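Local structure of Can2 (Sulfobacillus thermosulfidooxidans, 7BDV) at residues C16-H21 / V37-T42; P24-V29 / Q50-A55; L92-G97 / A104-F109. The protein is a dual-specificity CRISPR ancillary nuclease that binds cyclic tetra-adenylate through CARF domains and potentiates type III CRISPR defence. All coordinates share one frame; numbering follows the deposited sequence.

Interaction 1. Residues C16-H21 / V37-T42; sequences CLLSDH and VILLYT. With nucleotides of chain E.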
loop_
_atom_site.group_PDB
_atom_site.type_symbol
_atom_site.label_atom_id
_atom_site.label_comp_id
_atom_site.label_asym_id
_atom_site.label_seq_id
_atom_site.Cartn_x
_atom_site.Cartn_y
_atom_site.Cartn_z
ATOM N N CYS A 16 -23.365 8.080 10.343
ATOM C CA CYS A 16 -22.310 7.436 9.533
ATOM C C CYS A 16 -21.501 6.431 10.340
ATOM O O CYS A 16 -21.454 6.487 11.600
ATOM C CB CYS A 16 -21.498 8.447 8.751
ATOM S SG CYS A 16 -20.916 9.826 9.739
ATOM N N LEU A 17 -20.954 5.466 9.606
ATOM C CA LEU A 17 -20.227 4.303 10.181
ATOM C C LEU A 17 -18.745 4.567 9.979
ATOM O O LEU A 17 -18.332 4.586 8.810
ATOM C CB LEU A 17 -20.657 3.030 9.435
ATOM C CG LEU A 17 -22.033 2.478 9.755
ATOM C CD1 LEU A 17 -23.108 3.528 9.596
ATOM C CD2 LEU A 17 -22.342 1.292 8.859
ATOM N N LEU A 18 -17.954 4.707 11.048
ATOM C CA LEU A 18 -16.522 5.063 10.936
ATOM C C LEU A 18 -15.686 3.797 10.687
ATOM O O LEU A 18 -15.968 2.745 11.283
ATOM C CB LEU A 18 -16.054 5.764 12.209
ATOM C CG LEU A 18 -16.743 7.101 12.490
ATOM C CD1 LEU A 18 -15.915 7.941 13.454
ATOM C CD2 LEU A 18 -16.988 7.893 11.213
ATOM N N SER A 19 -14.624 3.953 9.915
ATOM C CA SER A 19 -13.779 2.841 9.414
ATOM C C SER A 19 -12.467 3.415 8.902
ATOM O O SER A 19 -12.253 4.670 9.086
ATOM C CB SER A 19 -14.545 2.056 8.367
ATOM O OG SER A 19 -14.893 2.842 7.262
ATOM N N ASP A 20 -11.595 2.595 8.294
ATOM C CA ASP A 20 -10.277 3.082 7.811
ATOM C C ASP A 20 -10.410 4.372 7.014
ATOM O O ASP A 20 -9.510 5.235 7.174
ATOM C CB ASP A 20 -9.536 2.052 6.957
ATOM C CG ASP A 20 -9.025 0.880 7.772
ATOM O OD1 ASP A 20 -8.261 1.129 8.739
ATOM O OD2 ASP A 20 -9.437 -0.266 7.462
ATOM N N HIS A 21 -11.383 4.483 6.106
ATOM C CA HIS A 21 -11.470 5.616 5.157
ATOM C C HIS A 21 -12.647 6.509 5.554
ATOM O O HIS A 21 -13.753 6.161 5.235
ATOM C CB HIS A 21 -11.545 5.129 3.707
ATOM C CG HIS A 21 -10.343 4.297 3.387
ATOM N ND1 HIS A 21 -9.111 4.855 3.093
ATOM C CD2 HIS A 21 -10.178 2.964 3.343
ATOM C CE1 HIS A 21 -8.234 3.882 2.900
ATOM N NE2 HIS A 21 -8.869 2.700 3.011
ATOM N N VAL A 37 -24.702 15.129 13.535
ATOM C CA VAL A 37 -24.026 13.902 13.026
ATOM C C VAL A 37 -23.953 12.882 14.165
ATOM O O VAL A 37 -23.491 13.255 15.261
ATOM C CB VAL A 37 -22.633 14.244 12.488
ATOM C CG1 VAL A 37 -21.859 12.995 12.069
ATOM C CG2 VAL A 37 -22.702 15.263 11.374
ATOM N N ILE A 38 -24.442 11.663 13.938
ATOM C CA ILE A 38 -24.237 10.481 14.825
ATOM C C ILE A 38 -23.114 9.634 14.215
ATOM O O ILE A 38 -23.320 9.092 13.101
ATOM C CB ILE A 38 -25.534 9.692 15.049
ATOM C CG1 ILE A 38 -26.580 10.577 15.748
ATOM C CG2 ILE A 38 -25.307 8.427 15.876
ATOM C CD1 ILE A 38 -27.941 10.003 15.749
ATOM N N LEU A 39 -21.983 9.544 14.910
ATOM C CA LEU A 39 -20.804 8.729 14.496
ATOM C C LEU A 39 -20.868 7.366 15.213
ATOM O O LEU A 39 -20.822 7.326 16.456
ATOM C CB LEU A 39 -19.515 9.470 14.849
ATOM C CG LEU A 39 -19.359 10.885 14.293
ATOM C CD1 LEU A 39 -18.072 11.512 14.796
ATOM C CD2 LEU A 39 -19.393 10.884 12.776
ATOM N N LEU A 40 -21.046 6.291 14.457
ATOM C CA LEU A 40 -20.924 4.906 14.961
ATOM C C LEU A 40 -19.466 4.479 14.854
ATOM O O LEU A 40 -19.032 4.176 13.725
ATOM C CB LEU A 40 -21.845 4.007 14.143
ATOM C CG LEU A 40 -23.289 3.874 14.619
ATOM C CD1 LEU A 40 -23.869 5.189 15.082
ATOM C CD2 LEU A 40 -24.153 3.267 13.536
ATOM N N TYR A 41 -18.729 4.488 15.968
ATOM C CA TYR A 41 -17.303 4.072 16.012
ATOM C C TYR A 41 -17.216 2.692 16.677
ATOM O O TYR A 41 -18.203 2.240 17.255
ATOM C CB TYR A 41 -16.428 5.114 16.703
ATOM C CG TYR A 41 -16.618 5.208 18.193
ATOM C CD1 TYR A 41 -17.586 6.034 18.746
ATOM C CD2 TYR A 41 -15.805 4.483 19.051
ATOM C CE1 TYR A 41 -17.763 6.107 20.120
ATOM C CE2 TYR A 41 -15.975 4.543 20.426
ATOM C CZ TYR A 41 -16.960 5.355 20.960
ATOM O OH TYR A 41 -17.122 5.418 22.311
ATOM N N THR A 42 -16.062 2.041 16.585
ATOM C CA THR A 42 -15.862 0.677 17.120
ATOM C C THR A 42 -14.763 0.716 18.170
ATOM O O THR A 42 -14.003 1.677 18.224
ATOM C CB THR A 42 -15.552 -0.288 15.982
ATOM O OG1 THR A 42 -14.351 0.193 15.405
ATOM C CG2 THR A 42 -16.654 -0.344 14.951
ATOM P P A E 4 -15.912 -5.868 4.626
ATOM O OP1 A E 4 -16.937 -6.359 5.582
ATOM O OP2 A E 4 -16.001 -5.278 3.261
ATOM O "O5'" A E 4 -15.315 -4.739 5.597
ATOM C "C5'" A E 4 -14.328 -3.845 5.151
ATOM C "C4'" A E 4 -14.578 -2.543 5.875
ATOM O "O4'" A E 4 -14.630 -2.792 7.314
ATOM C "C3'" A E 4 -13.490 -1.498 5.664
ATOM O "O3'" A E 4 -14.149 -0.242 5.440
ATOM C "C2'" A E 4 -12.710 -1.564 6.974
ATOM O "O2'" A E 4 -11.940 -0.412 7.253
ATOM C "C1'" A E 4 -13.842 -1.821 7.963
ATOM N N9 A E 4 -13.440 -2.347 9.249
ATOM C C8 A E 4 -12.596 -3.433 9.505
ATOM N N7 A E 4 -12.455 -3.655 10.800
ATOM C C5 A E 4 -13.214 -2.661 11.420
ATOM C C6 A E 4 -13.441 -2.337 12.777
ATOM N N6 A E 4 -12.902 -3.023 13.774
ATOM N N1 A E 4 -14.232 -1.262 13.071
ATOM C C2 A E 4 -14.736 -0.564 12.042
ATOM N N3 A E 4 -14.601 -0.782 10.727
ATOM C C4 A E 4 -13.809 -1.847 10.479
ATOM P P A E 1 -13.446 0.922 4.618
ATOM O OP1 A E 1 -13.168 2.140 5.481
ATOM O OP2 A E 1 -12.203 0.569 3.819
ATOM O "O5'" A E 1 -14.661 1.238 3.644
ATOM C "C5'" A E 1 -14.547 2.397 2.823
ATOM C "C4'" A E 1 -15.608 2.301 1.776
ATOM O "O4'" A E 1 -15.781 3.608 1.191
ATOM C "C3'" A E 1 -15.291 1.380 0.593
ATOM O "O3'" A E 1 -16.491 1.057 -0.043
ATOM C "C2'" A E 1 -14.593 2.329 -0.362
ATOM O "O2'" A E 1 -14.655 1.840 -1.683
ATOM C "C1'" A E 1 -15.515 3.538 -0.190
ATOM N N9 A E 1 -15.039 4.828 -0.568
ATOM C C8 A E 1 -15.799 5.781 -1.183
ATOM N N7 A E 1 -15.154 6.894 -1.391
ATOM C C5 A E 1 -13.908 6.671 -0.850
ATOM C C6 A E 1 -12.771 7.483 -0.744
ATOM N N6 A E 1 -12.708 8.732 -1.184
ATOM N N1 A E 1 -11.701 6.957 -0.123
ATOM C C2 A E 1 -11.763 5.706 0.328
ATOM N N3 A E 1 -12.747 4.844 0.254
ATOM C C4 A E 1 -13.822 5.398 -0.326
HETATM O O HOH W 1 -14.443 2.493 13.651
#
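C16 pairs with L39 and L17 with L40 in a parallel beta ladder, whose register is fixed by three backbone hydrogen bonds. C16 N donates to I38 O, L40 N to C16 O and L18 N to L40 O, each at 2.9 Å. On one face of the sheet the thiol of C16 meets the side chain of L39. Its SG stands between the backbone N and the carbonyl carbon (chi1 49°), and lies 3.6 Å from L39 CD2, with V37 CG1 a little further off. L39 CD2 is shared, because L18 crosses over this leucine and brings its own CD2 up to the same methyl. On the other face L17 and L40 lie side by side and point the same way, meeting through L17 CD1 and L40 CD2 at 4.1 Å.

Beyond the strand ends both segments reach the cyclic tetra-adenylate. S19 OG donates to OP1 of A1 of chain E at 2.6 Å, and H21 N grips the same oxygen. The O2' of A4 of chain E is held twice: it donates to D20 OD2 at 2.5 Å and accepts from D20 N. T42 OG1 donates to N1 of the A4 base at 2.8 Å, while one water donates both to this hydroxyl and to L18 O, bridging the two segments beside the base. The H21 ring turns its edge to OP2 of A1, and its ND1 is hydrogen-bonded to Y150 OH. Both ligand-contacting turns follow strand ends, so the ligand lies at the C-terminal ends of parallel strands, as in Rossmann-like nucleotide-binding folds.

The segments join the beta-alpha-beta unit of strand 13-17, helix 23-31 and strand 36-41. Strand 62-67 continues the sheet beyond 36-41, and helix 47-55 covers L18 through V49.

Interaction 2. Residues P24-V29 / Q50-A55; sequences PNVIPV and QRFRQA. With nucleotides of chain E.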
loop_
_atom_site.group_PDB
_atom_site.type_symbol
_atom_site.label_atom_id
_atom_site.label_comp_id
_atom_site.label_asym_id
_atom_site.label_seq_id
_atom_site.Cartn_x
_atom_site.Cartn_y
_atom_site.Cartn_z
ATOM N N PRO A 24 -15.608 9.257 2.680
ATOM C CA PRO A 24 -16.971 9.220 2.170
ATOM C C PRO A 24 -18.019 9.654 3.224
ATOM O O PRO A 24 -19.117 9.959 2.835
ATOM C CB PRO A 24 -17.211 7.767 1.775
ATOM C CG PRO A 24 -16.122 6.981 2.476
ATOM C CD PRO A 24 -14.993 7.941 2.776
ATOM N N ASN A 25 -17.662 9.681 4.509
ATOM C CA ASN A 25 -18.520 10.259 5.584
ATOM C C ASN A 25 -18.316 11.778 5.673
ATOM O O ASN A 25 -19.271 12.492 6.042
ATOM C CB ASN A 25 -18.213 9.603 6.922
ATOM C CG ASN A 25 -18.500 8.116 6.900
ATOM O OD1 ASN A 25 -17.704 7.300 7.402
ATOM N ND2 ASN A 25 -19.697 7.785 6.434
ATOM N N VAL A 26 -17.125 12.270 5.350
ATOM C CA VAL A 26 -16.738 13.697 5.558
ATOM C C VAL A 26 -17.209 14.533 4.364
ATOM O O VAL A 26 -17.658 15.669 4.583
ATOM C CB VAL A 26 -15.225 13.811 5.810
ATOM C CG1 VAL A 26 -14.686 15.215 5.620
ATOM C CG2 VAL A 26 -14.856 13.272 7.168
ATOM N N ILE A 27 -17.101 13.998 3.138
ATOM C CA ILE A 27 -17.393 14.756 1.901
ATOM C C ILE A 27 -18.825 15.291 1.929
ATOM O O ILE A 27 -19.028 16.468 1.649
ATOM C CB ILE A 27 -17.067 13.922 0.645
ATOM C CG1 ILE A 27 -15.548 13.800 0.442
ATOM C CG2 ILE A 27 -17.747 14.513 -0.566
ATOM N N PRO A 28 -19.869 14.488 2.232
ATOM C CA PRO A 28 -21.228 15.022 2.331
ATOM C C PRO A 28 -21.458 16.104 3.409
ATOM O O PRO A 28 -22.316 16.943 3.220
ATOM C CB PRO A 28 -22.073 13.781 2.623
ATOM C CG PRO A 28 -21.226 12.630 2.111
ATOM C CD PRO A 28 -19.825 13.033 2.452
ATOM N N VAL A 29 -20.708 16.066 4.499
ATOM C CA VAL A 29 -20.812 17.008 5.665
ATOM C C VAL A 29 -20.192 18.359 5.282
ATOM O O VAL A 29 -20.761 19.404 5.686
ATOM C CB VAL A 29 -20.148 16.396 6.917
ATOM C CG1 VAL A 29 -19.963 17.404 8.044
ATOM C CG2 VAL A 29 -20.937 15.185 7.403
ATOM N N GLN A 50 -11.879 11.560 16.425
ATOM C CA GLN A 50 -11.017 12.781 16.540
ATOM C C GLN A 50 -10.593 13.239 15.134
ATOM O O GLN A 50 -10.657 14.458 14.841
ATOM C CB GLN A 50 -9.844 12.479 17.472
ATOM C CG GLN A 50 -8.875 13.627 17.743
ATOM C CD GLN A 50 -7.897 13.304 18.864
ATOM O OE1 GLN A 50 -8.286 12.882 19.958
ATOM N NE2 GLN A 50 -6.609 13.523 18.629
ATOM N N ARG A 51 -10.223 12.301 14.257
ATOM C CA ARG A 51 -9.939 12.639 12.830
ATOM C C ARG A 51 -11.168 13.266 12.168
ATOM O O ARG A 51 -10.980 14.252 11.446
ATOM C CB ARG A 51 -9.467 11.421 12.065
ATOM C CG ARG A 51 -8.098 10.965 12.535
ATOM C CD ARG A 51 -7.658 9.855 11.615
ATOM N NE ARG A 51 -6.372 9.297 11.968
ATOM C CZ ARG A 51 -5.797 8.317 11.293
ATOM N NH1 ARG A 51 -6.403 7.784 10.240
ATOM N NH2 ARG A 51 -4.625 7.859 11.688
ATOM N N PHE A 52 -12.358 12.726 12.400
ATOM C CA PHE A 52 -13.620 13.236 11.811
ATOM C C PHE A 52 -13.845 14.687 12.266
ATOM O O PHE A 52 -14.283 15.490 11.443
ATOM C CB PHE A 52 -14.815 12.381 12.213
ATOM C CG PHE A 52 -16.097 12.772 11.530
ATOM C CD1 PHE A 52 -16.890 13.787 12.041
ATOM C CD2 PHE A 52 -16.481 12.177 10.332
ATOM C CE1 PHE A 52 -18.044 14.186 11.381
ATOM C CE2 PHE A 52 -17.631 12.569 9.683
ATOM C CZ PHE A 52 -18.418 13.575 10.203
ATOM N N ARG A 53 -13.612 14.972 13.553
ATOM C CA ARG A 53 -13.794 16.333 14.129
ATOM C C ARG A 53 -12.798 17.283 13.465
ATOM O O ARG A 53 -13.198 18.385 13.083
ATOM C CB ARG A 53 -13.621 16.293 15.653
ATOM C CG ARG A 53 -14.684 15.483 16.382
ATOM C CD ARG A 53 -14.522 15.509 17.910
ATOM N NE ARG A 53 -15.656 14.914 18.608
ATOM C CZ ARG A 53 -16.803 15.553 18.882
ATOM N NH1 ARG A 53 -16.991 16.813 18.515
ATOM N NH2 ARG A 53 -17.775 14.917 19.516
ATOM N N GLN A 54 -11.541 16.861 13.332
ATOM C CA GLN A 54 -10.435 17.659 12.748
ATOM C C GLN A 54 -10.719 17.936 11.270
ATOM O O GLN A 54 -10.502 19.093 10.826
ATOM C CB GLN A 54 -9.106 16.918 12.937
ATOM C CG GLN A 54 -7.869 17.734 12.618
ATOM C CD GLN A 54 -7.883 19.070 13.324
ATOM O OE1 GLN A 54 -8.339 19.199 14.455
ATOM N NE2 GLN A 54 -7.409 20.093 12.636
ATOM N N ALA A 55 -11.201 16.936 10.523
ATOM C CA ALA A 55 -11.506 17.082 9.084
ATOM C C ALA A 55 -12.676 18.058 8.898
ATOM O O ALA A 55 -12.681 18.769 7.883
ATOM C CB ALA A 55 -11.821 15.745 8.470
ATOM P P A E 1 -13.446 0.922 4.618
ATOM O OP1 A E 1 -13.168 2.140 5.481
ATOM O OP2 A E 1 -12.203 0.569 3.819
ATOM O "O5'" A E 1 -14.661 1.238 3.644
ATOM C "C5'" A E 1 -14.547 2.397 2.823
ATOM C "C4'" A E 1 -15.608 2.301 1.776
ATOM O "O4'" A E 1 -15.781 3.608 1.191
ATOM C "C3'" A E 1 -15.291 1.380 0.593
ATOM O "O3'" A E 1 -16.491 1.057 -0.043
ATOM C "C2'" A E 1 -14.593 2.329 -0.362
ATOM O "O2'" A E 1 -14.655 1.840 -1.683
ATOM C "C1'" A E 1 -15.515 3.538 -0.190
ATOM N N9 A E 1 -15.039 4.828 -0.568
ATOM C C8 A E 1 -15.799 5.781 -1.183
ATOM N N7 A E 1 -15.154 6.894 -1.391
ATOM C C5 A E 1 -13.908 6.671 -0.850
ATOM C C6 A E 1 -12.771 7.483 -0.744
ATOM N N6 A E 1 -12.708 8.732 -1.184
ATOM N N1 A E 1 -11.701 6.957 -0.123
ATOM C C2 A E 1 -11.763 5.706 0.328
ATOM N N3 A E 1 -12.747 4.844 0.254
ATOM C C4 A E 1 -13.822 5.398 -0.326
#
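V26 and F52 hold the closest pair of CA atoms, 7.0 Å apart, between helical segments whose axes pass 10.5 Å apart and whose directions differ by only 30°. The gap is filled by side chains, and no hydrogen bond crosses it. F52 gives the largest share of the buried surface. Its CG is anti to the backbone N (chi1 -174°), and the CD2, CE2 and CZ atoms of the ring look toward the other helix. V26 CG2 approaches CD2 of F52 obliquely at 3.7 Å, the two side chains sliding past each other in opposite directions. V29 CG2 lies at the ring edge, close to its plane, 4.1 Å from F52 CZ. The carbonyl oxygen of N25 also lies at this edge, near CE2, and is hydrogen-bonded to Y14 OH.

Both helices cover one face of the parallel part of the mixed CARF sheet, the face that carries C16 and L39, which is the layering of a Rossmann-like alpha/beta fold. F52 therefore packs on V37 and L39 of strand 36-41 as well as on its neighbour helix, while V29 and P28 rest on Y14 of strand 13-17.

One turn beyond F52, A55 meets V26 through CB, which is 4.1 Å from V26 CG1. Helix 24-29 is kinked at P28, whose ring nitrogen has no hydrogen to donate, and V29 N makes a weak bond to V26 O. At the start of this segment P24 touches the ligand: its CG is 3.6 Å from O4' of A1 of chain E, and its CB and CD lie close to the adenine base.

Interaction 3. Residues L92-G97 / A104-F109; sequences LNVTGG and AAFDRF. With nucleotides of chain E.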
loop_
_atom_site.group_PDB
_atom_site.type_symbol
_atom_site.label_atom_id
_atom_site.label_comp_id
_atom_site.label_asym_id
_atom_site.label_seq_id
_atom_site.Cartn_x
_atom_site.Cartn_y
_atom_site.Cartn_z
ATOM N N LEU A 92 -29.042 7.952 6.666
ATOM C CA LEU A 92 -27.902 7.012 6.822
ATOM C C LEU A 92 -26.958 7.186 5.636
ATOM O O LEU A 92 -27.413 7.122 4.488
ATOM C CB LEU A 92 -28.401 5.572 6.910
ATOM C CG LEU A 92 -27.306 4.510 6.958
ATOM C CD1 LEU A 92 -26.587 4.563 8.282
ATOM C CD2 LEU A 92 -27.877 3.115 6.742
ATOM N N ASN A 93 -25.681 7.401 5.937
ATOM C CA ASN A 93 -24.531 7.187 5.029
ATOM C C ASN A 93 -24.023 5.765 5.272
ATOM O O ASN A 93 -23.454 5.533 6.304
ATOM C CB ASN A 93 -23.466 8.256 5.210
ATOM C CG ASN A 93 -22.390 8.168 4.139
ATOM O OD1 ASN A 93 -22.199 7.119 3.504
ATOM N ND2 ASN A 93 -21.678 9.254 3.960
ATOM N N VAL A 94 -24.279 4.849 4.334
ATOM C CA VAL A 94 -24.032 3.388 4.494
ATOM C C VAL A 94 -22.665 3.034 3.866
ATOM O O VAL A 94 -22.350 1.831 3.750
ATOM C CB VAL A 94 -25.206 2.599 3.868
ATOM C CG1 VAL A 94 -25.198 2.656 2.344
ATOM C CG2 VAL A 94 -25.293 1.146 4.345
ATOM N N THR A 95 -21.857 4.026 3.484
ATOM C CA THR A 95 -20.571 3.823 2.735
ATOM C C THR A 95 -19.492 3.277 3.689
ATOM O O THR A 95 -18.671 2.456 3.288
ATOM C CB THR A 95 -20.045 5.109 2.076
ATOM O OG1 THR A 95 -21.123 5.930 1.625
ATOM C CG2 THR A 95 -19.100 4.819 0.926
ATOM N N GLY A 96 -19.473 3.744 4.933
ATOM C CA GLY A 96 -18.502 3.301 5.937
ATOM C C GLY A 96 -18.819 1.932 6.511
ATOM O O GLY A 96 -19.903 1.401 6.245
ATOM N N GLY A 97 -17.873 1.401 7.271
ATOM C CA GLY A 97 -18.061 0.313 8.245
ATOM C C GLY A 97 -17.760 -1.036 7.620
ATOM O O GLY A 97 -17.414 -1.088 6.415
ATOM N N ALA A 104 -26.750 -4.166 8.843
ATOM C CA ALA A 104 -27.607 -3.979 10.038
ATOM C C ALA A 104 -28.325 -2.634 9.927
ATOM O O ALA A 104 -29.556 -2.602 10.075
ATOM C CB ALA A 104 -26.765 -4.064 11.279
ATOM N N ALA A 105 -27.578 -1.575 9.642
ATOM C CA ALA A 105 -28.072 -0.180 9.618
ATOM C C ALA A 105 -28.980 0.000 8.409
ATOM O O ALA A 105 -30.064 0.544 8.549
ATOM C CB ALA A 105 -26.898 0.774 9.631
ATOM N N PHE A 106 -28.560 -0.465 7.232
ATOM C CA PHE A 106 -29.402 -0.442 6.018
ATOM C C PHE A 106 -30.776 -1.035 6.331
ATOM O O PHE A 106 -31.807 -0.370 6.058
ATOM C CB PHE A 106 -28.727 -1.198 4.876
ATOM C CG PHE A 106 -29.427 -1.040 3.566
ATOM C CD1 PHE A 106 -29.209 0.075 2.771
ATOM C CD2 PHE A 106 -30.274 -2.025 3.109
ATOM C CE1 PHE A 106 -29.829 0.190 1.536
ATOM C CE2 PHE A 106 -30.869 -1.922 1.859
ATOM C CZ PHE A 106 -30.660 -0.807 1.082
ATOM N N ASP A 107 -30.797 -2.247 6.889
ATOM C CA ASP A 107 -32.037 -3.000 7.203
ATOM C C ASP A 107 -33.029 -2.136 8.007
ATOM O O ASP A 107 -34.212 -2.109 7.639
ATOM C CB ASP A 107 -31.717 -4.289 7.963
ATOM C CG ASP A 107 -32.957 -5.128 8.223
ATOM O OD1 ASP A 107 -33.409 -5.819 7.285
ATOM O OD2 ASP A 107 -33.485 -5.065 9.364
ATOM N N ARG A 108 -32.584 -1.483 9.080
ATOM C CA ARG A 108 -33.474 -0.715 9.996
ATOM C C ARG A 108 -33.881 0.612 9.346
ATOM O O ARG A 108 -35.024 1.037 9.552
ATOM C CB ARG A 108 -32.789 -0.437 11.334
ATOM C CG ARG A 108 -32.350 -1.682 12.086
ATOM C CD ARG A 108 -33.309 -2.855 11.954
ATOM N NE ARG A 108 -34.625 -2.511 12.459
ATOM C CZ ARG A 108 -35.760 -3.124 12.137
ATOM N NH1 ARG A 108 -35.774 -4.125 11.269
ATOM N NH2 ARG A 108 -36.893 -2.717 12.681
ATOM N N PHE A 109 -32.988 1.242 8.576
ATOM C CA PHE A 109 -33.273 2.516 7.876
ATOM C C PHE A 109 -34.239 2.252 6.715
ATOM O O PHE A 109 -35.136 3.081 6.493
ATOM C CB PHE A 109 -31.979 3.217 7.472
ATOM C CG PHE A 109 -31.414 4.090 8.559
ATOM C CD1 PHE A 109 -30.734 3.540 9.621
ATOM C CD2 PHE A 109 -31.541 5.461 8.488
ATOM C CE1 PHE A 109 -30.201 4.351 10.618
ATOM C CE2 PHE A 109 -31.032 6.272 9.487
ATOM C CZ PHE A 109 -30.350 5.717 10.538
ATOM P P A E 4 -15.912 -5.868 4.626
ATOM O OP1 A E 4 -16.937 -6.359 5.582
ATOM O OP2 A E 4 -16.001 -5.278 3.261
ATOM O "O5'" A E 4 -15.315 -4.739 5.597
ATOM C "C5'" A E 4 -14.328 -3.845 5.151
ATOM C "C4'" A E 4 -14.578 -2.543 5.875
ATOM O "O4'" A E 4 -14.630 -2.792 7.314
ATOM C "C3'" A E 4 -13.490 -1.498 5.664
ATOM O "O3'" A E 4 -14.149 -0.242 5.440
ATOM C "C2'" A E 4 -12.710 -1.564 6.974
ATOM O "O2'" A E 4 -11.940 -0.412 7.253
ATOM C "C1'" A E 4 -13.842 -1.821 7.963
ATOM N N9 A E 4 -13.440 -2.347 9.249
ATOM C C8 A E 4 -12.596 -3.433 9.505
ATOM N N7 A E 4 -12.455 -3.655 10.800
ATOM C C5 A E 4 -13.214 -2.661 11.420
ATOM C C6 A E 4 -13.441 -2.337 12.777
ATOM N N6 A E 4 -12.902 -3.023 13.774
ATOM N N1 A E 4 -14.232 -1.262 13.071
ATOM C C2 A E 4 -14.736 -0.564 12.042
ATOM N N3 A E 4 -14.601 -0.782 10.727
ATOM C C4 A E 4 -13.809 -1.847 10.479
ATOM P P A E 1 -13.446 0.922 4.618
ATOM O OP1 A E 1 -13.168 2.140 5.481
ATOM O OP2 A E 1 -12.203 0.569 3.819
ATOM O "O5'" A E 1 -14.661 1.238 3.644
ATOM C "C5'" A E 1 -14.547 2.397 2.823
ATOM C "C4'" A E 1 -15.608 2.301 1.776
ATOM O "O4'" A E 1 -15.781 3.608 1.191
ATOM C "C3'" A E 1 -15.291 1.380 0.593
ATOM O "O3'" A E 1 -16.491 1.057 -0.043
ATOM C "C2'" A E 1 -14.593 2.329 -0.362
ATOM O "O2'" A E 1 -14.655 1.840 -1.683
ATOM C "C1'" A E 1 -15.515 3.538 -0.190
ATOM N N9 A E 1 -15.039 4.828 -0.568
ATOM C C8 A E 1 -15.799 5.781 -1.183
ATOM N N7 A E 1 -15.154 6.894 -1.391
ATOM C C5 A E 1 -13.908 6.671 -0.850
ATOM C C6 A E 1 -12.771 7.483 -0.744
ATOM N N6 A E 1 -12.708 8.732 -1.184
ATOM N N1 A E 1 -11.701 6.957 -0.123
ATOM C C2 A E 1 -11.763 5.706 0.328
ATOM N N3 A E 1 -12.747 4.844 0.254
ATOM C C4 A E 1 -13.822 5.398 -0.326
#
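L92 holds CG anti to its backbone N (chi1 175°), and its second torsion then sets CD2 against A105 and F106 N. CB, placed by the strand backbone, meets F109. There chi1 of -86° places CG, and the ring, rotated by chi2, offers one face to L92. The CB of L92 sits 3.7 Å from the centroid of the F109 ring and 17° off its normal, a CH-pi contact displaced toward CD2. L92 CD2 in turn packs on A105 CB at 3.8 Å. Further along, the V94 and F106 side chains cross, V94 CG2 coming 4.2 Å from F106 CB.

The strand ends in an Asx turn: N93 OD1 accepts from T95 N at 3.1 Å. The chain then runs past the ligand, with G97 O 3.2 Å from C4' of A4 of chain E. K99 of the second subunit donates to the carbonyl oxygens of T95 and G97, so the dimer partner reaches this loop.

Strand 90-93 lies between strands 13-17 and 116-120. Helix 99-111 is the crossover to 116-120, where I116 meets V94, F106 and F109; helix 73-86 packs alongside through C80 and L84.

Overall arrangement
From the N terminus, strand 13-17 opens interaction 1, which closes when strand 36-41 returns beside it after helix 23-31. Interaction 2 starts within that loop at 24-29 and closes beyond it at 50-55, so the two cross, and their centres are 9 Å apart. The join is direct, since helix 47-55 rests on strand 36-41. Interaction 3 follows in series as a short closure from strand 90-93 to helix 99-111. Strands 13-17 and 90-93 are sheet neighbours, and L17 CD1 touches L92 CD1. A probable hydrogen bond from N93 ND2 to P24 O ties interaction 3 to helix 23-31. All three lie near the C-terminal ends of the parallel strands, where the nucleotides bind.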